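Local coordinates for flavin-dependent thymidylate synthase (Thermus thermophilus, PDB 6J61), which probably catalyses the reductive methylation of dUMP to dTMP, with methylenetetrahydrofolate as methyl donor and NADPH and reduced FAD as reductant, at residues E100-P105 against L162-E167; F178-L183 against Q195-I200; V241-L246 against E258-V263. All coordinates share one frame; numbering follows the deposited sequence.

Interaction 1 (E100-P105 against L162-E167)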
loop_
_atom_site.group_PDB
_atom_site.type_symbol
_atom_site.label_atom_id
_atom_site.label_comp_id
_atom_site.label_asym_id
_atom_site.label_seq_id
_atom_site.Cartn_x
_atom_site.Cartn_y
_atom_site.Cartn_z
ATOM N N GLU A 100 26.432 19.338 11.316
ATOM C CA GLU A 100 26.094 19.719 12.685
ATOM C C GLU A 100 24.968 20.750 12.750
ATOM O O GLU A 100 25.163 21.876 13.227
ATOM C CB GLU A 100 27.312 20.280 13.418
ATOM C CG GLU A 100 27.022 20.518 14.888
ATOM C CD GLU A 100 28.079 21.332 15.576
ATOM O OE1 GLU A 100 29.244 20.889 15.604
ATOM O OE2 GLU A 100 27.739 22.418 16.091
ATOM N N GLU A 101 23.793 20.369 12.269
ATOM C CA GLU A 101 22.664 21.275 12.298
ATOM C C GLU A 101 21.603 20.728 13.234
ATOM O O GLU A 101 21.143 19.597 13.084
ATOM C CB GLU A 101 22.105 21.461 10.891
ATOM C CG GLU A 101 23.004 22.292 9.993
ATOM C CD GLU A 101 22.521 22.331 8.555
ATOM O OE1 GLU A 101 23.031 23.164 7.783
ATOM O OE2 GLU A 101 21.640 21.525 8.192
ATOM N N PHE A 102 21.230 21.535 14.217
ATOM C CA PHE A 102 20.230 21.127 15.178
ATOM C C PHE A 102 19.080 22.102 15.276
ATOM O O PHE A 102 19.244 23.304 15.088
ATOM C CB PHE A 102 20.849 20.962 16.561
ATOM C CG PHE A 102 21.914 19.922 16.622
ATOM C CD1 PHE A 102 23.200 20.203 16.178
ATOM C CD2 PHE A 102 21.634 18.658 17.122
ATOM C CE1 PHE A 102 24.197 19.236 16.235
ATOM C CE2 PHE A 102 22.622 17.683 17.183
ATOM C CZ PHE A 102 23.910 17.975 16.740
ATOM N N TYR A 103 17.909 21.559 15.577
ATOM C CA TYR A 103 16.716 22.360 15.735
ATOM C C TYR A 103 16.649 22.931 17.150
ATOM O O TYR A 103 16.457 22.197 18.121
ATOM C CB TYR A 103 15.472 21.516 15.485
ATOM C CG TYR A 103 14.239 22.086 16.129
ATOM C CD1 TYR A 103 13.764 23.349 15.765
ATOM C CD2 TYR A 103 13.545 21.368 17.101
ATOM C CE1 TYR A 103 12.623 23.887 16.350
ATOM C CE2 TYR A 103 12.401 21.896 17.700
ATOM C CZ TYR A 103 11.942 23.155 17.316
ATOM O OH TYR A 103 10.792 23.670 17.875
ATOM N N GLU A 104 16.813 24.243 17.268
ATOM C CA GLU A 104 16.737 24.868 18.571
ATOM C C GLU A 104 15.410 25.614 18.621
ATOM O O GLU A 104 15.201 26.591 17.913
ATOM C CB GLU A 104 17.940 25.794 18.780
ATOM C CG GLU A 104 19.268 25.037 18.763
ATOM C CD GLU A 104 20.463 25.894 19.177
ATOM O OE1 GLU A 104 20.415 26.497 20.272
ATOM O OE2 GLU A 104 21.457 25.952 18.415
ATOM N N PRO A 105 14.482 25.134 19.452
ATOM C CA PRO A 105 13.164 25.749 19.590
ATOM C C PRO A 105 13.200 27.227 19.941
ATOM O O PRO A 105 14.170 27.723 20.507
ATOM C CB PRO A 105 12.511 24.912 20.681
ATOM C CG PRO A 105 13.670 24.524 21.536
ATOM C CD PRO A 105 14.703 24.138 20.511
ATOM N N LEU A 162 17.914 13.413 18.663
ATOM C CA LEU A 162 16.794 13.385 17.720
ATOM C C LEU A 162 16.482 14.722 17.051
ATOM O O LEU A 162 15.758 14.762 16.057
ATOM C CB LEU A 162 15.533 12.854 18.424
ATOM C CG LEU A 162 15.589 11.401 18.922
ATOM C CD1 LEU A 162 14.367 11.051 19.744
ATOM C CD2 LEU A 162 15.699 10.482 17.729
ATOM N N ASN A 163 17.021 15.815 17.581
ATOM C CA ASN A 163 16.766 17.125 16.981
ATOM C C ASN A 163 17.715 17.411 15.816
ATOM O O ASN A 163 17.682 18.488 15.220
ATOM C CB ASN A 163 16.884 18.227 18.034
ATOM C CG ASN A 163 18.290 18.368 18.574
ATOM O OD1 ASN A 163 19.081 17.421 18.560
ATOM N ND2 ASN A 163 18.604 19.552 19.074
ATOM N N LEU A 164 18.567 16.441 15.501
ATOM C CA LEU A 164 19.500 16.577 14.395
ATOM C C LEU A 164 18.651 16.778 13.143
ATOM O O LEU A 164 17.607 16.149 12.998
ATOM C CB LEU A 164 20.327 15.295 14.239
ATOM C CG LEU A 164 21.402 15.403 13.148
ATOM C CD1 LEU A 164 22.598 16.146 13.735
ATOM C CD2 LEU A 164 21.822 14.038 12.639
ATOM N N TYR A 165 19.072 17.656 12.244
ATOM C CA TYR A 165 18.309 17.864 11.027
ATOM C C TYR A 165 18.615 16.748 10.044
ATOM O O TYR A 165 19.648 16.086 10.151
ATOM C CB TYR A 165 18.661 19.207 10.400
ATOM C CG TYR A 165 17.745 20.326 10.823
ATOM C CD1 TYR A 165 16.521 20.526 10.181
ATOM C CD2 TYR A 165 18.083 21.170 11.892
ATOM C CE1 TYR A 165 15.654 21.532 10.589
ATOM C CE2 TYR A 165 17.223 22.181 12.312
ATOM C CZ TYR A 165 16.006 22.354 11.655
ATOM O OH TYR A 165 15.133 23.330 12.074
ATOM N N THR A 166 17.716 16.538 9.089
ATOM C CA THR A 166 17.891 15.512 8.068
ATOM C C THR A 166 17.112 15.934 6.828
ATOM O O THR A 166 16.171 16.718 6.923
ATOM C CB THR A 166 17.387 14.135 8.562
ATOM O OG1 THR A 166 17.520 13.169 7.512
ATOM C CG2 THR A 166 15.926 14.217 8.988
ATOM N N GLU A 167 17.508 15.438 5.662
ATOM C CA GLU A 167 16.812 15.812 4.436
ATOM C C GLU A 167 16.302 14.604 3.700
ATOM O O GLU A 167 16.870 13.516 3.812
ATOM C CB GLU A 167 17.724 16.564 3.475
ATOM C CG GLU A 167 18.423 17.756 4.040
ATOM C CD GLU A 167 19.211 18.490 2.974
ATOM O OE1 GLU A 167 20.067 19.310 3.351
ATOM O OE2 GLU A 167 18.975 18.252 1.764
#

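Interaction 2 (F178-L183 against Q195-I200). With FAD (flavin-adenine dinucleotide), chain N.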
loop_
_atom_site.group_PDB
_atom_site.type_symbol
_atom_site.label_atom_id
_atom_site.label_comp_id
_atom_site.label_asym_id
_atom_site.label_seq_id
_atom_site.Cartn_x
_atom_site.Cartn_y
_atom_site.Cartn_z
ATOM N N PHE A 178 -3.674 15.105 1.086
ATOM C CA PHE A 178 -4.764 15.759 1.817
ATOM C C PHE A 178 -4.952 15.054 3.158
ATOM O O PHE A 178 -5.207 15.689 4.188
ATOM C CB PHE A 178 -6.081 15.693 1.034
ATOM C CG PHE A 178 -6.231 16.768 -0.011
ATOM C CD1 PHE A 178 -5.804 18.059 0.234
ATOM C CD2 PHE A 178 -6.845 16.490 -1.230
ATOM C CE1 PHE A 178 -5.983 19.065 -0.718
ATOM C CE2 PHE A 178 -7.031 17.485 -2.183
ATOM C CZ PHE A 178 -6.600 18.777 -1.926
ATOM N N HIS A 179 -4.838 13.730 3.125
ATOM C CA HIS A 179 -4.954 12.913 4.319
ATOM C C HIS A 179 -3.885 13.390 5.311
ATOM O O HIS A 179 -4.166 13.659 6.479
ATOM C CB HIS A 179 -4.718 11.448 3.955
ATOM C CG HIS A 179 -4.852 10.503 5.107
ATOM N ND1 HIS A 179 -6.068 10.191 5.677
ATOM C CD2 HIS A 179 -3.924 9.783 5.782
ATOM C CE1 HIS A 179 -5.883 9.318 6.652
ATOM N NE2 HIS A 179 -4.592 9.053 6.737
ATOM N N PHE A 180 -2.656 13.499 4.817
ATOM C CA PHE A 180 -1.509 13.942 5.609
ATOM C C PHE A 180 -1.773 15.299 6.256
ATOM O O PHE A 180 -1.499 15.515 7.443
ATOM C CB PHE A 180 -0.270 14.036 4.704
ATOM C CG PHE A 180 0.927 14.653 5.368
ATOM C CD1 PHE A 180 1.655 13.949 6.311
ATOM C CD2 PHE A 180 1.314 15.943 5.058
ATOM C CE1 PHE A 180 2.751 14.519 6.936
ATOM C CE2 PHE A 180 2.407 16.520 5.678
ATOM C CZ PHE A 180 3.128 15.802 6.620
ATOM N N LEU A 181 -2.300 16.215 5.459
ATOM C CA LEU A 181 -2.593 17.553 5.923
ATOM C C LEU A 181 -3.681 17.583 6.982
ATOM O O LEU A 181 -3.563 18.308 7.963
ATOM C CB LEU A 181 -2.979 18.418 4.737
ATOM C CG LEU A 181 -1.828 18.673 3.765
ATOM C CD1 LEU A 181 -2.338 19.454 2.547
ATOM C CD2 LEU A 181 -0.744 19.447 4.478
ATOM N N LYS A 182 -4.734 16.793 6.781
ATOM C CA LYS A 182 -5.838 16.714 7.728
ATOM C C LYS A 182 -5.335 16.266 9.096
ATOM O O LYS A 182 -5.782 16.774 10.121
ATOM C CB LYS A 182 -6.901 15.736 7.217
ATOM C CG LYS A 182 -8.065 15.479 8.169
ATOM C CD LYS A 182 -8.804 16.766 8.525
ATOM C CE LYS A 182 -9.882 16.537 9.602
ATOM N NZ LYS A 182 -10.492 17.809 10.108
ATOM N N LEU A 183 -4.399 15.322 9.110
ATOM C CA LEU A 183 -3.840 14.820 10.360
ATOM C C LEU A 183 -2.760 15.706 10.970
ATOM O O LEU A 183 -2.760 15.947 12.171
ATOM C CB LEU A 183 -3.271 13.417 10.159
ATOM C CG LEU A 183 -4.314 12.311 10.000
ATOM C CD1 LEU A 183 -3.642 11.035 9.504
ATOM C CD2 LEU A 183 -5.025 12.090 11.332
ATOM N N GLN A 195 3.762 22.897 11.561
ATOM C CA GLN A 195 4.352 23.980 10.783
ATOM C C GLN A 195 4.767 23.480 9.413
ATOM O O GLN A 195 4.599 24.182 8.424
ATOM C CB GLN A 195 5.559 24.589 11.519
ATOM C CG GLN A 195 5.265 25.045 12.952
ATOM C CD GLN A 195 3.856 25.620 13.117
ATOM O OE1 GLN A 195 3.476 26.576 12.439
ATOM N NE2 GLN A 195 3.073 25.024 14.018
ATOM N N TYR A 196 5.301 22.268 9.344
ATOM C CA TYR A 196 5.696 21.715 8.052
ATOM C C TYR A 196 4.457 21.462 7.203
ATOM O O TYR A 196 4.467 21.665 5.996
ATOM C CB TYR A 196 6.486 20.410 8.235
ATOM C CG TYR A 196 7.954 20.634 8.484
ATOM C CD1 TYR A 196 8.839 20.837 7.417
ATOM C CD2 TYR A 196 8.461 20.683 9.788
ATOM C CE1 TYR A 196 10.199 21.087 7.645
ATOM C CE2 TYR A 196 9.809 20.926 10.025
ATOM C CZ TYR A 196 10.669 21.132 8.952
ATOM O OH TYR A 196 11.990 21.418 9.189
ATOM N N ALA A 197 3.385 21.015 7.839
ATOM C CA ALA A 197 2.145 20.757 7.115
ATOM C C ALA A 197 1.567 22.086 6.592
ATOM O O ALA A 197 0.967 22.134 5.516
ATOM C CB ALA A 197 1.141 20.037 8.039
ATOM N N ARG A 198 1.757 23.164 7.351
ATOM C CA ARG A 198 1.264 24.475 6.936
ATOM C C ARG A 198 1.991 24.897 5.655
ATOM O O ARG A 198 1.380 25.361 4.687
ATOM C CB ARG A 198 1.494 25.527 8.033
ATOM C CG ARG A 198 0.635 25.358 9.282
ATOM C CD ARG A 198 0.295 26.728 9.885
ATOM N NE ARG A 198 0.644 26.849 11.306
ATOM C CZ ARG A 198 -0.143 26.497 12.323
ATOM N NH1 ARG A 198 -1.355 25.995 12.096
ATOM N NH2 ARG A 198 0.283 26.650 13.576
ATOM N N ALA A 199 3.305 24.726 5.660
ATOM C CA ALA A 199 4.111 25.064 4.503
ATOM C C ALA A 199 3.572 24.328 3.275
ATOM O O ALA A 199 3.312 24.925 2.229
ATOM C CB ALA A 199 5.553 24.669 4.760
ATOM N N ILE A 200 3.405 23.021 3.413
ATOM C CA ILE A 200 2.916 22.214 2.315
ATOM C C ILE A 200 1.534 22.662 1.869
ATOM O O ILE A 200 1.269 22.795 0.672
ATOM C CB ILE A 200 2.893 20.725 2.713
ATOM C CG1 ILE A 200 4.331 20.244 2.890
ATOM C CG2 ILE A 200 2.155 19.894 1.665
ATOM C CD1 ILE A 200 4.450 18.794 3.228
HETATM P PA FAD N . -0.756 6.395 5.733
HETATM O O1A FAD N . 0.419 5.715 6.330
HETATM O O2A FAD N . -0.263 7.366 4.537
HETATM O O5B FAD N . -1.743 5.277 5.141
HETATM C C5B FAD N . -2.968 5.886 4.726
HETATM C C4B FAD N . -3.992 4.768 4.569
HETATM O O4B FAD N . -3.531 3.846 3.556
HETATM C C3B FAD N . -4.121 3.965 5.853
HETATM O O3B FAD N . -5.080 4.502 6.764
HETATM C C2B FAD N . -4.483 2.570 5.362
HETATM O O2B FAD N . -5.904 2.450 5.220
HETATM C C1B FAD N . -3.727 2.458 4.011
HETATM N N9A FAD N . -2.415 1.748 4.119
HETATM C C8A FAD N . -1.194 2.231 3.711
HETATM N N7A FAD N . -0.248 1.361 3.940
HETATM C C5A FAD N . -0.780 0.258 4.505
HETATM C C6A FAD N . -0.262 -0.990 4.966
HETATM N N6A FAD N . 1.089 -1.266 4.872
HETATM N N1A FAD N . -1.114 -1.898 5.496
HETATM C C2A FAD N . -2.429 -1.647 5.597
HETATM N N3A FAD N . -2.961 -0.488 5.178
HETATM C C4A FAD N . -2.186 0.481 4.635
HETATM N N1 FAD N . 1.548 5.854 16.164
HETATM C C2 FAD N . 2.264 5.104 17.017
HETATM O O2 FAD N . 3.049 4.294 16.555
HETATM N N3 FAD N . 2.155 5.202 18.364
HETATM C C4 FAD N . 1.286 6.093 18.965
HETATM O O4 FAD N . 1.199 6.166 20.182
HETATM C C4X FAD N . 0.452 6.959 18.067
HETATM N N5 FAD N . -0.425 7.851 18.526
HETATM C C5X FAD N . -1.175 8.625 17.690
HETATM C C6 FAD N . -2.114 9.569 18.236
HETATM C C7 FAD N . -2.887 10.364 17.394
HETATM C C7M FAD N . -3.865 11.344 18.015
HETATM C C8 FAD N . -2.757 10.255 15.966
HETATM C C8M FAD N . -3.591 11.110 15.036
HETATM C C9 FAD N . -1.848 9.342 15.403
HETATM C C9A FAD N . -1.037 8.506 16.243
HETATM N N10 FAD N . -0.101 7.559 15.705
HETATM C C10 FAD N . 0.650 6.776 16.589
HETATM C "C1'" FAD N . 0.100 7.382 14.243
HETATM C "C2'" FAD N . -1.007 6.542 13.556
HETATM O "O2'" FAD N . -1.157 5.272 14.196
HETATM C "C3'" FAD N . -0.661 6.342 12.058
HETATM O "O3'" FAD N . 0.521 5.530 11.934
HETATM C "C4'" FAD N . -0.434 7.712 11.343
HETATM O "O4'" FAD N . -1.416 8.676 11.767
HETATM C "C5'" FAD N . -0.529 7.538 9.828
HETATM O "O5'" FAD N . -1.909 7.432 9.481
HETATM P P FAD N . -2.064 6.496 8.178
HETATM O O1P FAD N . -1.335 5.210 8.372
HETATM O O2P FAD N . -3.628 6.223 7.975
HETATM O O3P FAD N . -1.491 7.336 6.869
#

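Interaction 3 (V241-L246 against E258-V263)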
loop_
_atom_site.group_PDB
_atom_site.type_symbol
_atom_site.label_atom_id
_atom_site.label_comp_id
_atom_site.label_asym_id
_atom_site.label_seq_id
_atom_site.Cartn_x
_atom_site.Cartn_y
_atom_site.Cartn_z
ATOM N N VAL A 241 -36.606 23.218 8.822
ATOM C CA VAL A 241 -35.827 24.224 9.541
ATOM C C VAL A 241 -34.356 24.205 9.137
ATOM O O VAL A 241 -33.767 25.246 8.833
ATOM C CB VAL A 241 -35.918 23.997 11.074
ATOM C CG1 VAL A 241 -35.099 25.041 11.818
ATOM C CG2 VAL A 241 -37.368 24.049 11.517
ATOM N N TYR A 242 -33.774 23.008 9.144
ATOM C CA TYR A 242 -32.370 22.816 8.796
ATOM C C TYR A 242 -32.144 23.319 7.386
ATOM O O TYR A 242 -31.218 24.087 7.132
ATOM C CB TYR A 242 -31.998 21.322 8.898
ATOM C CG TYR A 242 -30.506 21.029 8.846
ATOM C CD1 TYR A 242 -29.582 21.883 9.450
ATOM C CD2 TYR A 242 -30.021 19.885 8.220
ATOM C CE1 TYR A 242 -28.222 21.607 9.429
ATOM C CE2 TYR A 242 -28.655 19.599 8.194
ATOM C CZ TYR A 242 -27.764 20.466 8.800
ATOM O OH TYR A 242 -26.414 20.200 8.768
ATOM N N GLU A 243 -33.016 22.890 6.482
ATOM C CA GLU A 243 -32.926 23.278 5.089
ATOM C C GLU A 243 -32.878 24.792 4.901
ATOM O O GLU A 243 -31.971 25.309 4.249
ATOM C CB GLU A 243 -34.098 22.699 4.317
ATOM C CG GLU A 243 -34.091 23.051 2.856
ATOM C CD GLU A 243 -35.354 22.600 2.174
ATOM O OE1 GLU A 243 -36.446 23.013 2.631
ATOM O OE2 GLU A 243 -35.256 21.835 1.190
ATOM N N LYS A 244 -33.847 25.509 5.460
ATOM C CA LYS A 244 -33.841 26.960 5.319
ATOM C C LYS A 244 -32.499 27.527 5.775
ATOM O O LYS A 244 -31.860 28.281 5.042
ATOM C CB LYS A 244 -34.987 27.603 6.116
ATOM C CG LYS A 244 -36.349 27.487 5.436
ATOM C CD LYS A 244 -37.436 28.261 6.176
ATOM C CE LYS A 244 -38.776 28.143 5.445
ATOM N NZ LYS A 244 -39.916 28.793 6.166
ATOM N N ALA A 245 -32.070 27.144 6.976
ATOM C CA ALA A 245 -30.800 27.615 7.521
ATOM C C ALA A 245 -29.638 27.386 6.550
ATOM O O ALA A 245 -28.773 28.249 6.394
ATOM C CB ALA A 245 -30.514 26.927 8.854
ATOM N N LEU A 246 -29.619 26.225 5.901
ATOM C CA LEU A 246 -28.559 25.906 4.953
ATOM C C LEU A 246 -28.624 26.792 3.709
ATOM O O LEU A 246 -27.657 27.498 3.393
ATOM C CB LEU A 246 -28.635 24.429 4.543
ATOM C CG LEU A 246 -28.387 23.397 5.648
ATOM C CD1 LEU A 246 -28.738 22.021 5.142
ATOM C CD2 LEU A 246 -26.947 23.449 6.097
ATOM N N GLU A 258 -28.198 16.401 0.107
ATOM C CA GLU A 258 -27.219 15.565 0.789
ATOM C C GLU A 258 -27.026 15.977 2.246
ATOM O O GLU A 258 -27.067 15.133 3.138
ATOM C CB GLU A 258 -25.882 15.624 0.051
ATOM C CG GLU A 258 -25.869 14.876 -1.270
ATOM C CD GLU A 258 -24.678 15.253 -2.143
ATOM O OE1 GLU A 258 -23.667 15.744 -1.599
ATOM O OE2 GLU A 258 -24.750 15.051 -3.372
ATOM N N ALA A 259 -26.814 17.270 2.481
ATOM C CA ALA A 259 -26.614 17.782 3.837
ATOM C C ALA A 259 -27.769 17.366 4.742
ATOM O O ALA A 259 -27.583 17.068 5.924
ATOM C CB ALA A 259 -26.489 19.306 3.816
ATOM N N LEU A 260 -28.969 17.359 4.181
ATOM C CA LEU A 260 -30.142 16.966 4.935
ATOM C C LEU A 260 -30.114 15.458 5.123
ATOM O O LEU A 260 -30.360 14.958 6.226
ATOM C CB LEU A 260 -31.418 17.364 4.191
ATOM C CG LEU A 260 -31.719 18.853 4.034
ATOM C CD1 LEU A 260 -32.965 19.025 3.186
ATOM C CD2 LEU A 260 -31.898 19.487 5.386
ATOM N N GLU A 261 -29.809 14.739 4.044
ATOM C CA GLU A 261 -29.761 13.279 4.091
ATOM C C GLU A 261 -28.667 12.765 5.028
ATOM O O GLU A 261 -28.636 11.587 5.365
ATOM C CB GLU A 261 -29.582 12.704 2.675
ATOM C CG GLU A 261 -30.743 13.049 1.728
ATOM C CD GLU A 261 -30.646 12.375 0.356
ATOM O OE1 GLU A 261 -29.638 12.583 -0.354
ATOM O OE2 GLU A 261 -31.589 11.639 -0.023
ATOM N N LYS A 262 -27.782 13.658 5.456
ATOM C CA LYS A 262 -26.706 13.285 6.367
ATOM C C LYS A 262 -27.219 13.246 7.802
ATOM O O LYS A 262 -26.704 12.504 8.634
ATOM C CB LYS A 262 -25.561 14.295 6.307
ATOM C CG LYS A 262 -24.735 14.297 5.039
ATOM C CD LYS A 262 -23.613 15.314 5.203
ATOM C CE LYS A 262 -22.733 15.439 3.984
ATOM N NZ LYS A 262 -21.710 16.466 4.276
ATOM N N VAL A 263 -28.225 14.069 8.080
ATOM C CA VAL A 263 -28.812 14.168 9.409
ATOM C C VAL A 263 -30.108 13.365 9.561
ATOM O O VAL A 263 -30.368 12.784 10.613
ATOM C CB VAL A 263 -29.107 15.656 9.755
ATOM C CG1 VAL A 263 -30.031 15.751 10.968
ATOM C CG2 VAL A 263 -27.802 16.396 10.025
#

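Interaction 1 (E100-P105 against L162-E167)
Tyr165 lays the edge of its ring along the backbone of the 100-105 segment. Its CD2 lies by the carbonyl of Glu101 and the carbonyl carbon of Phe102, and its CE2 comes 3.4 Å from Tyr103 N and also touches Tyr103 CB. The two tyrosine side chains cross obliquely. Alongside this overlap the backbones form a single beta bridge centred on Phe102 and Leu164, whose CA atoms are 4.7 Å apart. Tyr165 N donates to Glu101 O at 3.0 Å. Tyr103 N donates to Asn163 O at 3.1 Å. Both bonds are fairly straight at 160°, with each donor above the plane of the carbonyl it meets.

The Phe102 ring is held from two directions. Leu164, its CG anti to the backbone N (chi1 -176°), bends CD1 over one face in a CH-pi contact, 4.1 Å from the ring centroid. Asn163 comes in at the ring edge, where its OD1 lies 3.2 Å from Phe102 CD2. Amide and ring planes are 49° apart.

Polar ends find partners nearby: Tyr165 OH hydrogen-bonds to Asp11 and Glu101 forms a salt bridge with Lys71. The bridge thus joins the loop following strand 87-90 to the entry of strand 165-173, beside strand 65-73. Helix 132-148 packs against Phe102, helix 74-80 against Leu164, and Met158 of the second subunit against Tyr103 and Asn163.

Interaction 2 (F178-L183 against Q195-I200)
From CB, the Leu181 side chain turns CG anti to the carbonyl carbon (chi1 -67°), which carries CD2 to the facing helix. At this tip, CD2 lies 3.4 Å from Ala197 O and also meets Ala197 CB and Ile200 CG2, settling against one turn of that helix. One turn is also what Phe180 meets. With CG anti to the backbone N (chi1 172°), its ring reaches across at about a right angle to Ile200. Phe180 CE2 lies 3.9 Å from Ile200 CD1 and more loosely near Ala197 CB. The touching side chains are all apolar and buried, and the one polar atom met is the carbonyl oxygen of Ala197. The small Ala197 lies where the backbones come closest, its CA 5.8 Å from that of Leu181. The segment axes cross at -137° with a closest approach of 9.6 Å.

On another side of helix 174-184, His179 NE2 donates to O2P of FAD (3.2 Å), while Leu183 CD1 packs near the ribityl oxygens. Phe180 stacks on Trp80, predicted to bind dUMP. This roughly antiparallel pair of helices therefore backs the FAD pocket characteristic of ThyX enzymes, to which the fourth subunit contributes Ser59 and His175 and the second subunit the backbone N of Glu90.

Interaction 3 (V241-L246 against E258-V263)
Apolar contacts dominate, and most involve Leu260. Its CG is anti to the carbonyl carbon (chi1 -67°), and the branch beyond it inserts between residues of helix 239-249. Leu260 CD2 lies 3.4 Å from Tyr242 CD2 and also meets Glu243 N and Leu246 CD1. Leu260 CD1 rests against the aliphatic part of Glu243, 4.0 Å from its CB. Leu260 runs alongside Tyr242 and Leu246, pointing the opposite way to each. Leu246 CD1 also meets Ala259 CB at 3.8 Å.

The aromatic contribution comes from Tyr242, whose CG is anti to the backbone N (chi1 -168°). Its CE2 meets Val263 CG2 tip to tip at 3.8 Å. The carbonyl oxygen of Ala259 lies at the ring edge, 3.6 Å from Tyr242 CE2. One face of the same ring is covered by Leu246 CD1 from its own helix, centred 3.8 Å above the plane; the same methyl that covers the ring also touches Ala259 and Leu260.

Polar contacts lie around the pair: Glu258 forms a salt bridge with Arg54, and Lys262 forms one with Glu229 of the fourth subunit. Helices 239-249 and 253-263 thus make a helical hairpin near the C terminus, its segment axes crossing at 143°, consistent with the extra C-terminal domain of this enzyme. Leu225 and Ala232 of the fourth subunit pack on Tyr242 and Leu246, respectively.

Followed from the N terminus, the three contacts come in series, none nested in or crossing another. Interaction 1 closes a long excursion of 56 intervening residues that includes helix 132-148, returning the chain to strand 165-173 of the antiparallel sheet. That strand runs directly into helix 174-184. Interaction 2 closes the short connection between helices 174-184 and 191-207, tying the two helices together. The first two contacts touch where Tyr165 CE1 packs against Tyr196 OH. Interaction 3 closes another short connection, between the last two helices, and stands apart: its centre is about 30 Å from that of interaction 2 and about 49 Å from that of interaction 1.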